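Probable cobalt-precorrin-6B C(15)-methyltransferase (decarboxylating) (Methanothermobacter thermautotrophicus, PDB 1L3I) probably methylates C-15 of cobalt-precorrin-6B with S-adenosyl-L-methionine and removes the C-12 carboxylate, giving cobalt-precorrin-7 in anaerobic cobalamin biosynthesis. Local coordinates at residues A[7-16]-A[42-50]; A[29-40]-A[98-108]. All coordinates share one frame; numbering follows the deposited sequence.

Contact 1: A[7-16]-A[42-50]; sequences FIKNPSVPGP and CGTGGVTLE. With SAH (S-adenosyl-L-homocysteine), chain G.
Phe7 meets the start of helix 46-52 through CE2 and CZ of its ring: CE2 lies 3.6 Å from Leu49 CD2, and it also approaches Gly46 CA and Gly45 O. The phenyl and the leucine come from opposite directions. With CG beside its backbone N (chi1 -77°), the ring reaches the helix, and Pro16 CB, from the far end of the same segment, sits 4.0 Å above one of its faces, displaced toward the rim. Next along the chain, Ile8 contributes its carbonyl, whose O is 3.6 Å from Thr44 CG2. Asn10 opens a type I turn to Val13 and braces it with an Asx turn, OD1 taking the N-H of Ser12 in the carbonyl plane and the hydroxyl of Ser12 from above that plane. Val13 CG1, anti to the backbone N, presses on the backbone of Gly43 and Thr44. A water links the segments, accepting from Asn10 N and donating to Thr44 OG1.

Residues 42-45, leading into helix 46-52, belong to the glycine-rich turn after strand 36-40 that binds S-adenosyl-L-methionine in Rossmann-type methyltransferases; here it holds S-adenosyl-L-homocysteine. Gly46 N donates to the ligand carboxylate at OXT (3.0 Å, 157°), while the bond from Gly45 N is weak.

Pro14 touches the ligand with its ring and Thr44 with its carbonyl. Its CG lies 3.3 Å from the ligand sulfur SD, and its O receives Thr44 OG1 at 2.9 Å from well above the carbonyl plane, plus a weak bond from Thr44 N. Gly15 C lies 3.4 Å from Thr44 OG1. Beyond it, a cis peptide leads into Pro16, whose CA comes within 3.2 Å of the carboxylate OXT.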
loop_
_atom_site.group_PDB
_atom_site.type_symbol
_atom_site.label_atom_id
_atom_site.label_comp_id
_atom_site.label_asym_id
_atom_site.label_seq_id
_atom_site.Cartn_x
_atom_site.Cartn_y
_atom_site.Cartn_z
ATOM N N PHE A 7 -8.063 16.755 -17.996
ATOM C CA PHE A 7 -7.628 16.068 -19.209
ATOM C C PHE A 7 -8.882 15.422 -19.801
ATOM O O PHE A 7 -9.661 14.799 -19.078
ATOM C CB PHE A 7 -6.636 14.949 -18.871
ATOM C CG PHE A 7 -5.260 15.430 -18.554
ATOM C CD1 PHE A 7 -4.915 15.798 -17.260
ATOM C CD2 PHE A 7 -4.302 15.531 -19.558
ATOM C CE1 PHE A 7 -3.635 16.261 -16.972
ATOM C CE2 PHE A 7 -3.013 15.995 -19.278
ATOM C CZ PHE A 7 -2.678 16.362 -17.984
ATOM N N ILE A 8 -9.082 15.537 -21.107
ATOM C CA ILE A 8 -10.254 14.916 -21.715
ATOM C C ILE A 8 -9.870 13.499 -22.098
ATOM O O ILE A 8 -8.830 13.264 -22.728
ATOM C CB ILE A 8 -10.751 15.671 -22.974
ATOM C CG1 ILE A 8 -11.126 17.112 -22.620
ATOM C CG2 ILE A 8 -11.988 14.987 -23.526
ATOM C CD1 ILE A 8 -12.443 17.255 -21.849
ATOM N N LYS A 9 -10.675 12.550 -21.658
ATOM C CA LYS A 9 -10.407 11.154 -21.955
ATOM C C LYS A 9 -11.159 10.627 -23.172
ATOM O O LYS A 9 -12.313 10.977 -23.396
ATOM C CB LYS A 9 -10.763 10.285 -20.752
ATOM C CG LYS A 9 -9.673 10.163 -19.718
ATOM C CD LYS A 9 -9.973 9.010 -18.775
ATOM C CE LYS A 9 -10.802 9.472 -17.606
ATOM N NZ LYS A 9 -9.946 10.259 -16.720
ATOM N N ASN A 10 -10.460 9.830 -23.972
ATOM C CA ASN A 10 -11.036 9.157 -25.129
ATOM C C ASN A 10 -11.207 7.724 -24.603
ATOM O O ASN A 10 -10.322 7.180 -23.951
ATOM C CB ASN A 10 -10.070 9.203 -26.310
ATOM C CG ASN A 10 -10.516 8.322 -27.453
ATOM O OD1 ASN A 10 -10.624 7.121 -27.306
ATOM N ND2 ASN A 10 -10.769 8.920 -28.605
ATOM N N PRO A 11 -12.342 7.079 -24.890
ATOM C CA PRO A 11 -12.495 5.715 -24.358
ATOM C C PRO A 11 -11.501 4.612 -24.771
ATOM O O PRO A 11 -11.387 3.599 -24.089
ATOM C CB PRO A 11 -13.957 5.390 -24.692
ATOM C CG PRO A 11 -14.230 6.222 -25.915
ATOM C CD PRO A 11 -13.543 7.514 -25.631
ATOM N N SER A 12 -10.740 4.825 -25.836
ATOM C CA SER A 12 -9.793 3.821 -26.302
ATOM C C SER A 12 -8.333 4.147 -25.964
ATOM O O SER A 12 -7.427 3.426 -26.377
ATOM C CB SER A 12 -9.908 3.674 -27.825
ATOM O OG SER A 12 -9.394 4.822 -28.501
ATOM N N VAL A 13 -8.113 5.264 -25.278
ATOM C CA VAL A 13 -6.768 5.710 -24.929
ATOM C C VAL A 13 -6.626 5.767 -23.402
ATOM O O VAL A 13 -7.400 6.435 -22.725
ATOM C CB VAL A 13 -6.443 7.105 -25.561
ATOM C CG1 VAL A 13 -5.053 7.553 -25.186
ATOM C CG2 VAL A 13 -6.582 7.058 -27.076
ATOM N N PRO A 14 -5.680 4.985 -22.839
ATOM C CA PRO A 14 -5.490 4.999 -21.386
ATOM C C PRO A 14 -4.859 6.266 -20.859
ATOM O O PRO A 14 -4.177 6.984 -21.581
ATOM C CB PRO A 14 -4.620 3.766 -21.152
ATOM C CG PRO A 14 -3.917 3.563 -22.431
ATOM C CD PRO A 14 -4.927 3.885 -23.466
ATOM N N GLY A 15 -5.174 6.585 -19.617
ATOM C CA GLY A 15 -4.596 7.758 -18.993
ATOM C C GLY A 15 -5.645 8.757 -18.587
ATOM O O GLY A 15 -6.829 8.499 -18.737
ATOM N N PRO A 16 -5.251 9.916 -18.020
ATOM C CA PRO A 16 -3.841 10.280 -17.828
ATOM C C PRO A 16 -3.265 9.506 -16.652
ATOM O O PRO A 16 -3.994 8.947 -15.850
ATOM C CB PRO A 16 -3.941 11.767 -17.496
ATOM C CG PRO A 16 -5.218 11.836 -16.702
ATOM C CD PRO A 16 -6.153 10.960 -17.531
ATOM N N CYS A 42 2.564 8.384 -25.494
ATOM C CA CYS A 42 1.968 9.533 -24.822
ATOM C C CYS A 42 0.529 9.389 -24.329
ATOM O O CYS A 42 0.107 10.161 -23.472
ATOM C CB CYS A 42 2.132 10.810 -25.649
ATOM S SG CYS A 42 1.406 10.810 -27.273
ATOM N N GLY A 43 -0.199 8.401 -24.849
ATOM C CA GLY A 43 -1.576 8.157 -24.436
ATOM C C GLY A 43 -2.468 9.391 -24.433
ATOM O O GLY A 43 -2.628 10.025 -25.461
ATOM N N THR A 44 -3.049 9.698 -23.271
ATOM C CA THR A 44 -3.918 10.859 -23.080
ATOM C C THR A 44 -3.124 12.184 -23.037
ATOM O O THR A 44 -3.683 13.260 -23.250
ATOM C CB THR A 44 -4.755 10.684 -21.797
ATOM O OG1 THR A 44 -5.524 9.487 -21.895
ATOM C CG2 THR A 44 -5.697 11.844 -21.573
ATOM N N GLY A 45 -1.833 12.105 -22.733
ATOM C CA GLY A 45 -1.012 13.300 -22.696
ATOM C C GLY A 45 -0.573 13.739 -21.320
ATOM O O GLY A 45 0.086 14.765 -21.187
ATOM N N GLY A 46 -0.875 12.949 -20.298
ATOM C CA GLY A 46 -0.493 13.301 -18.938
ATOM C C GLY A 46 0.975 13.676 -18.731
ATOM O O GLY A 46 1.288 14.649 -18.057
ATOM N N VAL A 47 1.887 12.900 -19.300
ATOM C CA VAL A 47 3.315 13.178 -19.148
ATOM C C VAL A 47 3.772 14.246 -20.138
ATOM O O VAL A 47 4.546 15.128 -19.788
ATOM C CB VAL A 47 4.139 11.875 -19.289
ATOM C CG1 VAL A 47 5.611 12.160 -19.226
ATOM C CG2 VAL A 47 3.739 10.891 -18.185
ATOM N N THR A 48 3.245 14.174 -21.357
ATOM C CA THR A 48 3.580 15.135 -22.406
ATOM C C THR A 48 3.272 16.601 -22.031
ATOM O O THR A 48 4.101 17.498 -22.251
ATOM C CB THR A 48 2.889 14.771 -23.733
ATOM O OG1 THR A 48 3.477 13.566 -24.240
ATOM C CG2 THR A 48 3.040 15.885 -24.761
ATOM N N LEU A 49 2.095 16.841 -21.452
ATOM C CA LEU A 49 1.709 18.190 -21.051
ATOM C C LEU A 49 2.651 18.776 -20.005
ATOM O O LEU A 49 3.059 19.934 -20.118
ATOM C CB LEU A 49 0.266 18.221 -20.554
ATOM C CG LEU A 49 -0.745 18.623 -21.628
ATOM C CD1 LEU A 49 -1.020 17.479 -22.593
ATOM C CD2 LEU A 49 -2.013 19.057 -20.973
ATOM N N GLU A 50 3.021 17.969 -19.012
ATOM C CA GLU A 50 3.930 18.410 -17.953
ATOM C C GLU A 50 5.319 18.727 -18.495
ATOM O O GLU A 50 5.931 19.722 -18.104
ATOM C CB GLU A 50 4.030 17.357 -16.847
ATOM C CG GLU A 50 2.689 16.977 -16.223
ATOM C CD GLU A 50 1.941 18.163 -15.615
ATOM O OE1 GLU A 50 2.565 19.191 -15.294
ATOM O OE2 GLU A 50 0.714 18.054 -15.438
HETATM N N SAH G . 1.258 8.311 -19.704
HETATM C CA SAH G . 0.086 8.636 -20.525
HETATM C CB SAH G . -0.750 7.369 -20.852
HETATM C CG SAH G . 0.050 6.302 -21.649
HETATM S SD SAH G . -0.838 4.809 -22.109
HETATM C C SAH G . -0.761 9.661 -19.785
HETATM O O SAH G . -0.344 10.050 -18.680
HETATM O OXT SAH G . -1.809 10.075 -20.322
HETATM C "C5'" SAH G . 0.397 3.909 -23.015
HETATM C "C4'" SAH G . 0.471 4.301 -24.448
HETATM O "O4'" SAH G . 1.492 3.450 -25.002
HETATM C "C3'" SAH G . -0.853 4.053 -25.327
HETATM O "O3'" SAH G . -1.533 5.217 -25.899
HETATM C "C2'" SAH G . -0.294 3.050 -26.362
HETATM O "O2'" SAH G . -0.916 3.002 -27.656
HETATM C "C1'" SAH G . 1.174 3.413 -26.364
HETATM N N9 SAH G . 2.153 2.463 -26.874
HETATM C C8 SAH G . 2.394 1.144 -26.415
HETATM N N7 SAH G . 3.354 0.581 -27.085
HETATM C C5 SAH G . 3.770 1.541 -28.035
HETATM C C6 SAH G . 4.754 1.546 -29.040
HETATM N N6 SAH G . 5.544 0.490 -29.264
HETATM N N1 SAH G . 4.922 2.659 -29.808
HETATM C C2 SAH G . 4.132 3.700 -29.572
HETATM N N3 SAH G . 3.179 3.817 -28.665
HETATM C C4 SAH G . 3.038 2.704 -27.917
HETATM O O HOH W 1 -7.964 8.888 -22.685
#

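Contact 2: A[29-40]-A[98-108]; sequences AEPGKNDVAVDV and IPDIDIAVVGG. With SAH (S-adenosyl-L-homocysteine), chain G.
Val38 CG1 packs 3.5 Å from Ile101 CD1 and 3.8 Å from Ala104 CB, while CG2 touches Ile98 CD1, the two side chains crossing at about a right angle. CG1 reaches both because it stands between the backbone N and the carbonyl carbon (chi1 63°). Strands 36-40 and 103-106 are parallel neighbours in the centre of the Rossmann-type sheet, their short axes 9° apart. Val40 and Val106 lie on the same face as Val38; helix 113-122 packs there through Ile116 and Ile120. On the other face Ala37 CB rests 3.8 Å from Ile103 CB, and Ala29 CB packs on Ile103 CG2.

Backbone bonds run Val38 N to Ile103 O, Val105 N to Val38 O, Val40 N to Val105 O. At the ligand end Val40 O accepts from Gly107 N, and Gly108 CA approaches the ribose O4' of S-adenosyl-L-homocysteine.

At the other end, where the chain corners at Asp102, Val36 O accepts from both Asp102 N and Ile103 N. Asp35 OD1 and Asp102 OD2, 3.6 Å apart, form a like-charge pair probably eased by long, weak ion pairs to Arg129 and Lys125, respectively. Asp102 OD2 uses its anti lone pair to accept Val36 N at 2.9 Å.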
loop_
_atom_site.group_PDB
_atom_site.type_symbol
_atom_site.label_atom_id
_atom_site.label_comp_id
_atom_site.label_asym_id
_atom_site.label_seq_id
_atom_site.Cartn_x
_atom_site.Cartn_y
_atom_site.Cartn_z
ATOM N N ALA A 29 12.735 13.118 -13.339
ATOM C CA ALA A 29 13.187 13.620 -14.630
ATOM C C ALA A 29 14.004 14.917 -14.517
ATOM O O ALA A 29 14.916 15.135 -15.309
ATOM C CB ALA A 29 11.991 13.810 -15.569
ATOM N N GLU A 30 13.667 15.768 -13.544
ATOM C CA GLU A 30 14.357 17.043 -13.344
ATOM C C GLU A 30 14.395 17.814 -14.664
ATOM O O GLU A 30 15.469 18.077 -15.217
ATOM C CB GLU A 30 15.784 16.808 -12.856
ATOM C CG GLU A 30 15.890 15.859 -11.684
ATOM C CD GLU A 30 17.331 15.584 -11.309
ATOM O OE1 GLU A 30 17.989 14.782 -12.020
ATOM O OE2 GLU A 30 17.806 16.186 -10.313
ATOM N N PRO A 31 13.221 18.198 -15.178
ATOM C CA PRO A 31 13.106 18.935 -16.439
ATOM C C PRO A 31 13.826 20.282 -16.449
ATOM O O PRO A 31 13.644 21.096 -15.545
ATOM C CB PRO A 31 11.594 19.130 -16.593
ATOM C CG PRO A 31 11.013 18.023 -15.762
ATOM C CD PRO A 31 11.900 18.025 -14.556
ATOM N N GLY A 32 14.624 20.503 -17.491
ATOM C CA GLY A 32 15.349 21.751 -17.642
ATOM C C GLY A 32 14.885 22.439 -18.917
ATOM O O GLY A 32 14.557 21.769 -19.897
ATOM N N LYS A 33 14.900 23.767 -18.921
ATOM C CA LYS A 33 14.461 24.520 -20.084
ATOM C C LYS A 33 15.228 24.289 -21.375
ATOM O O LYS A 33 14.769 24.673 -22.443
ATOM C CB LYS A 33 14.418 26.004 -19.750
ATOM C CG LYS A 33 13.240 26.389 -18.851
ATOM C CD LYS A 33 13.225 27.896 -18.638
ATOM C CE LYS A 33 11.944 28.375 -17.948
ATOM N NZ LYS A 33 11.783 29.850 -18.154
ATOM N N ASN A 34 16.394 23.663 -21.293
ATOM C CA ASN A 34 17.196 23.386 -22.486
ATOM C C ASN A 34 17.229 21.895 -22.783
ATOM O O ASN A 34 18.065 21.428 -23.557
ATOM C CB ASN A 34 18.640 23.876 -22.310
ATOM C CG ASN A 34 18.725 25.375 -22.099
ATOM O OD1 ASN A 34 17.808 26.128 -22.461
ATOM N ND2 ASN A 34 19.823 25.820 -21.485
ATOM N N ASP A 35 16.327 21.153 -22.146
ATOM C CA ASP A 35 16.262 19.714 -22.335
ATOM C C ASP A 35 15.375 19.321 -23.490
ATOM O O ASP A 35 14.390 19.998 -23.796
ATOM C CB ASP A 35 15.759 19.023 -21.065
ATOM C CG ASP A 35 16.823 18.908 -19.994
ATOM O OD1 ASP A 35 18.021 18.937 -20.352
ATOM O OD2 ASP A 35 16.468 18.771 -18.793
ATOM N N VAL A 36 15.737 18.212 -24.116
ATOM C CA VAL A 36 14.990 17.649 -25.231
ATOM C C VAL A 36 14.449 16.344 -24.652
ATOM O O VAL A 36 15.222 15.509 -24.186
ATOM C CB VAL A 36 15.904 17.338 -26.442
ATOM C CG1 VAL A 36 15.103 16.658 -27.550
ATOM C CG2 VAL A 36 16.547 18.608 -26.954
ATOM N N ALA A 37 13.136 16.180 -24.636
ATOM C CA ALA A 37 12.558 14.987 -24.064
ATOM C C ALA A 37 11.731 14.206 -25.050
ATOM O O ALA A 37 11.261 14.749 -26.044
ATOM C CB ALA A 37 11.703 15.372 -22.865
ATOM N N VAL A 38 11.571 12.914 -24.780
ATOM C CA VAL A 38 10.734 12.054 -25.613
ATOM C C VAL A 38 9.790 11.295 -24.688
ATOM O O VAL A 38 10.201 10.806 -23.636
ATOM C CB VAL A 38 11.548 11.057 -26.497
ATOM C CG1 VAL A 38 12.337 10.093 -25.648
ATOM C CG2 VAL A 38 10.615 10.287 -27.409
ATOM N N ASP A 39 8.508 11.295 -25.036
ATOM C CA ASP A 39 7.498 10.585 -24.269
ATOM C C ASP A 39 7.014 9.444 -25.146
ATOM O O ASP A 39 6.239 9.647 -26.081
ATOM C CB ASP A 39 6.344 11.526 -23.895
ATOM C CG ASP A 39 5.275 10.849 -23.038
ATOM O OD1 ASP A 39 5.548 9.801 -22.428
ATOM O OD2 ASP A 39 4.150 11.358 -22.976
ATOM N N VAL A 40 7.535 8.244 -24.889
ATOM C CA VAL A 40 7.167 7.058 -25.647
ATOM C C VAL A 40 5.829 6.530 -25.142
ATOM O O VAL A 40 5.731 6.053 -23.997
ATOM C CB VAL A 40 8.258 5.970 -25.529
ATOM C CG1 VAL A 40 7.884 4.739 -26.321
ATOM C CG2 VAL A 40 9.597 6.513 -25.998
ATOM N N ILE A 98 14.236 11.091 -34.369
ATOM C CA ILE A 98 14.427 12.250 -33.509
ATOM C C ILE A 98 15.896 12.468 -33.120
ATOM O O ILE A 98 16.735 11.598 -33.310
ATOM C CB ILE A 98 13.531 12.147 -32.234
ATOM C CG1 ILE A 98 14.049 11.084 -31.272
ATOM C CG2 ILE A 98 12.118 11.783 -32.625
ATOM C CD1 ILE A 98 13.337 11.081 -29.926
ATOM N N PRO A 99 16.237 13.689 -32.683
ATOM C CA PRO A 99 17.623 13.954 -32.285
ATOM C C PRO A 99 17.924 13.312 -30.937
ATOM O O PRO A 99 17.091 12.582 -30.389
ATOM C CB PRO A 99 17.669 15.480 -32.213
ATOM C CG PRO A 99 16.272 15.870 -31.917
ATOM C CD PRO A 99 15.478 14.942 -32.798
ATOM N N ASP A 100 19.105 13.579 -30.392
ATOM C CA ASP A 100 19.453 13.014 -29.092
ATOM C C ASP A 100 18.590 13.623 -27.992
ATOM O O ASP A 100 18.166 14.781 -28.092
ATOM C CB ASP A 100 20.948 13.197 -28.793
ATOM C CG ASP A 100 21.834 12.275 -29.625
ATOM O OD1 ASP A 100 21.335 11.294 -30.233
ATOM O OD2 ASP A 100 23.056 12.536 -29.663
ATOM N N ILE A 101 18.373 12.853 -26.933
ATOM C CA ILE A 101 17.517 13.278 -25.832
ATOM C C ILE A 101 18.183 13.365 -24.468
ATOM O O ILE A 101 19.113 12.631 -24.159
ATOM C CB ILE A 101 16.317 12.309 -25.693
ATOM C CG1 ILE A 101 16.858 10.878 -25.529
ATOM C CG2 ILE A 101 15.389 12.428 -26.911
ATOM C CD1 ILE A 101 15.827 9.834 -25.345
ATOM N N ASP A 102 17.650 14.245 -23.639
ATOM C CA ASP A 102 18.138 14.443 -22.287
ATOM C C ASP A 102 17.244 13.657 -21.337
ATOM O O ASP A 102 17.704 13.177 -20.299
ATOM C CB ASP A 102 18.084 15.918 -21.927
ATOM C CG ASP A 102 18.994 16.758 -22.797
ATOM O OD1 ASP A 102 20.230 16.602 -22.668
ATOM O OD2 ASP A 102 18.486 17.552 -23.624
ATOM N N ILE A 103 15.967 13.545 -21.701
ATOM C CA ILE A 103 14.981 12.845 -20.899
ATOM C C ILE A 103 14.153 11.901 -21.766
ATOM O O ILE A 103 13.703 12.264 -22.852
ATOM C CB ILE A 103 14.014 13.843 -20.218
ATOM C CG1 ILE A 103 14.775 14.795 -19.299
ATOM C CG2 ILE A 103 12.932 13.111 -19.442
ATOM C CD1 ILE A 103 13.954 15.991 -18.879
ATOM N N ALA A 104 13.946 10.689 -21.275
ATOM C CA ALA A 104 13.140 9.699 -21.966
ATOM C C ALA A 104 12.188 9.038 -20.962
ATOM O O ALA A 104 12.622 8.435 -19.970
ATOM C CB ALA A 104 14.024 8.646 -22.611
ATOM N N VAL A 105 10.889 9.204 -21.198
ATOM C CA VAL A 105 9.850 8.599 -20.362
ATOM C C VAL A 105 9.126 7.569 -21.226
ATOM O O VAL A 105 8.623 7.887 -22.322
ATOM C CB VAL A 105 8.825 9.632 -19.853
ATOM C CG1 VAL A 105 7.690 8.923 -19.064
ATOM C CG2 VAL A 105 9.542 10.688 -19.001
ATOM N N VAL A 106 9.131 6.323 -20.779
ATOM C CA VAL A 106 8.458 5.276 -21.522
ATOM C C VAL A 106 7.133 4.997 -20.831
ATOM O O VAL A 106 7.099 4.318 -19.804
ATOM C CB VAL A 106 9.308 3.983 -21.598
ATOM C CG1 VAL A 106 8.642 2.979 -22.534
ATOM C CG2 VAL A 106 10.704 4.314 -22.084
ATOM N N GLY A 107 6.058 5.550 -21.387
ATOM C CA GLY A 107 4.728 5.369 -20.824
ATOM C C GLY A 107 3.999 4.127 -21.309
ATOM O O GLY A 107 2.951 3.780 -20.759
ATOM N N GLY A 108 4.545 3.469 -22.330
ATOM C CA GLY A 108 3.968 2.259 -22.905
ATOM C C GLY A 108 4.991 1.627 -23.840
ATOM O O GLY A 108 5.696 2.333 -24.548
HETATM N N SAH G . 1.258 8.311 -19.704
HETATM C CA SAH G . 0.086 8.636 -20.525
HETATM C CB SAH G . -0.750 7.369 -20.852
HETATM C CG SAH G . 0.050 6.302 -21.649
HETATM S SD SAH G . -0.838 4.809 -22.109
HETATM C C SAH G . -0.761 9.661 -19.785
HETATM O O SAH G . -0.344 10.050 -18.680
HETATM O OXT SAH G . -1.809 10.075 -20.322
HETATM C "C5'" SAH G . 0.397 3.909 -23.015
HETATM C "C4'" SAH G . 0.471 4.301 -24.448
HETATM O "O4'" SAH G . 1.492 3.450 -25.002
HETATM C "C3'" SAH G . -0.853 4.053 -25.327
HETATM O "O3'" SAH G . -1.533 5.217 -25.899
HETATM C "C2'" SAH G . -0.294 3.050 -26.362
HETATM O "O2'" SAH G . -0.916 3.002 -27.656
HETATM C "C1'" SAH G . 1.174 3.413 -26.364
HETATM N N9 SAH G . 2.153 2.463 -26.874
HETATM C C8 SAH G . 2.394 1.144 -26.415
HETATM N N7 SAH G . 3.354 0.581 -27.085
HETATM C C5 SAH G . 3.770 1.541 -28.035
HETATM C C6 SAH G . 4.754 1.546 -29.040
HETATM N N6 SAH G . 5.544 0.490 -29.264
HETATM N N1 SAH G . 4.922 2.659 -29.808
HETATM C C2 SAH G . 4.132 3.700 -29.572
HETATM N N3 SAH G . 3.179 3.817 -28.665
HETATM C C4 SAH G . 3.038 2.704 -27.917
#

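In the fold
Both contacts are largely buried, yet they use different chemistry. Contact 2 lies in the middle of the sheet, where regular backbone bonds and branched aliphatic side chains join two parallel strands; contact 1 joins an irregular loop to a glycine-rich turn, bridged by a water and lined by the bound ligand. Their centres are about 17 Å apart, but strand 36-40 runs on through that turn into helix 46-52, linking them in sequence. They also touch directly: Thr48 OG1 and Asp39 OD2 are 2.6 Å apart, a probable hydrogen bond, and Val47 CG1 packs on Val105 CG1. S-adenosyl-L-homocysteine meets both, its carboxylate, sulfur and ribose O3' at contact 1, the C5' and O4' side at contact 2.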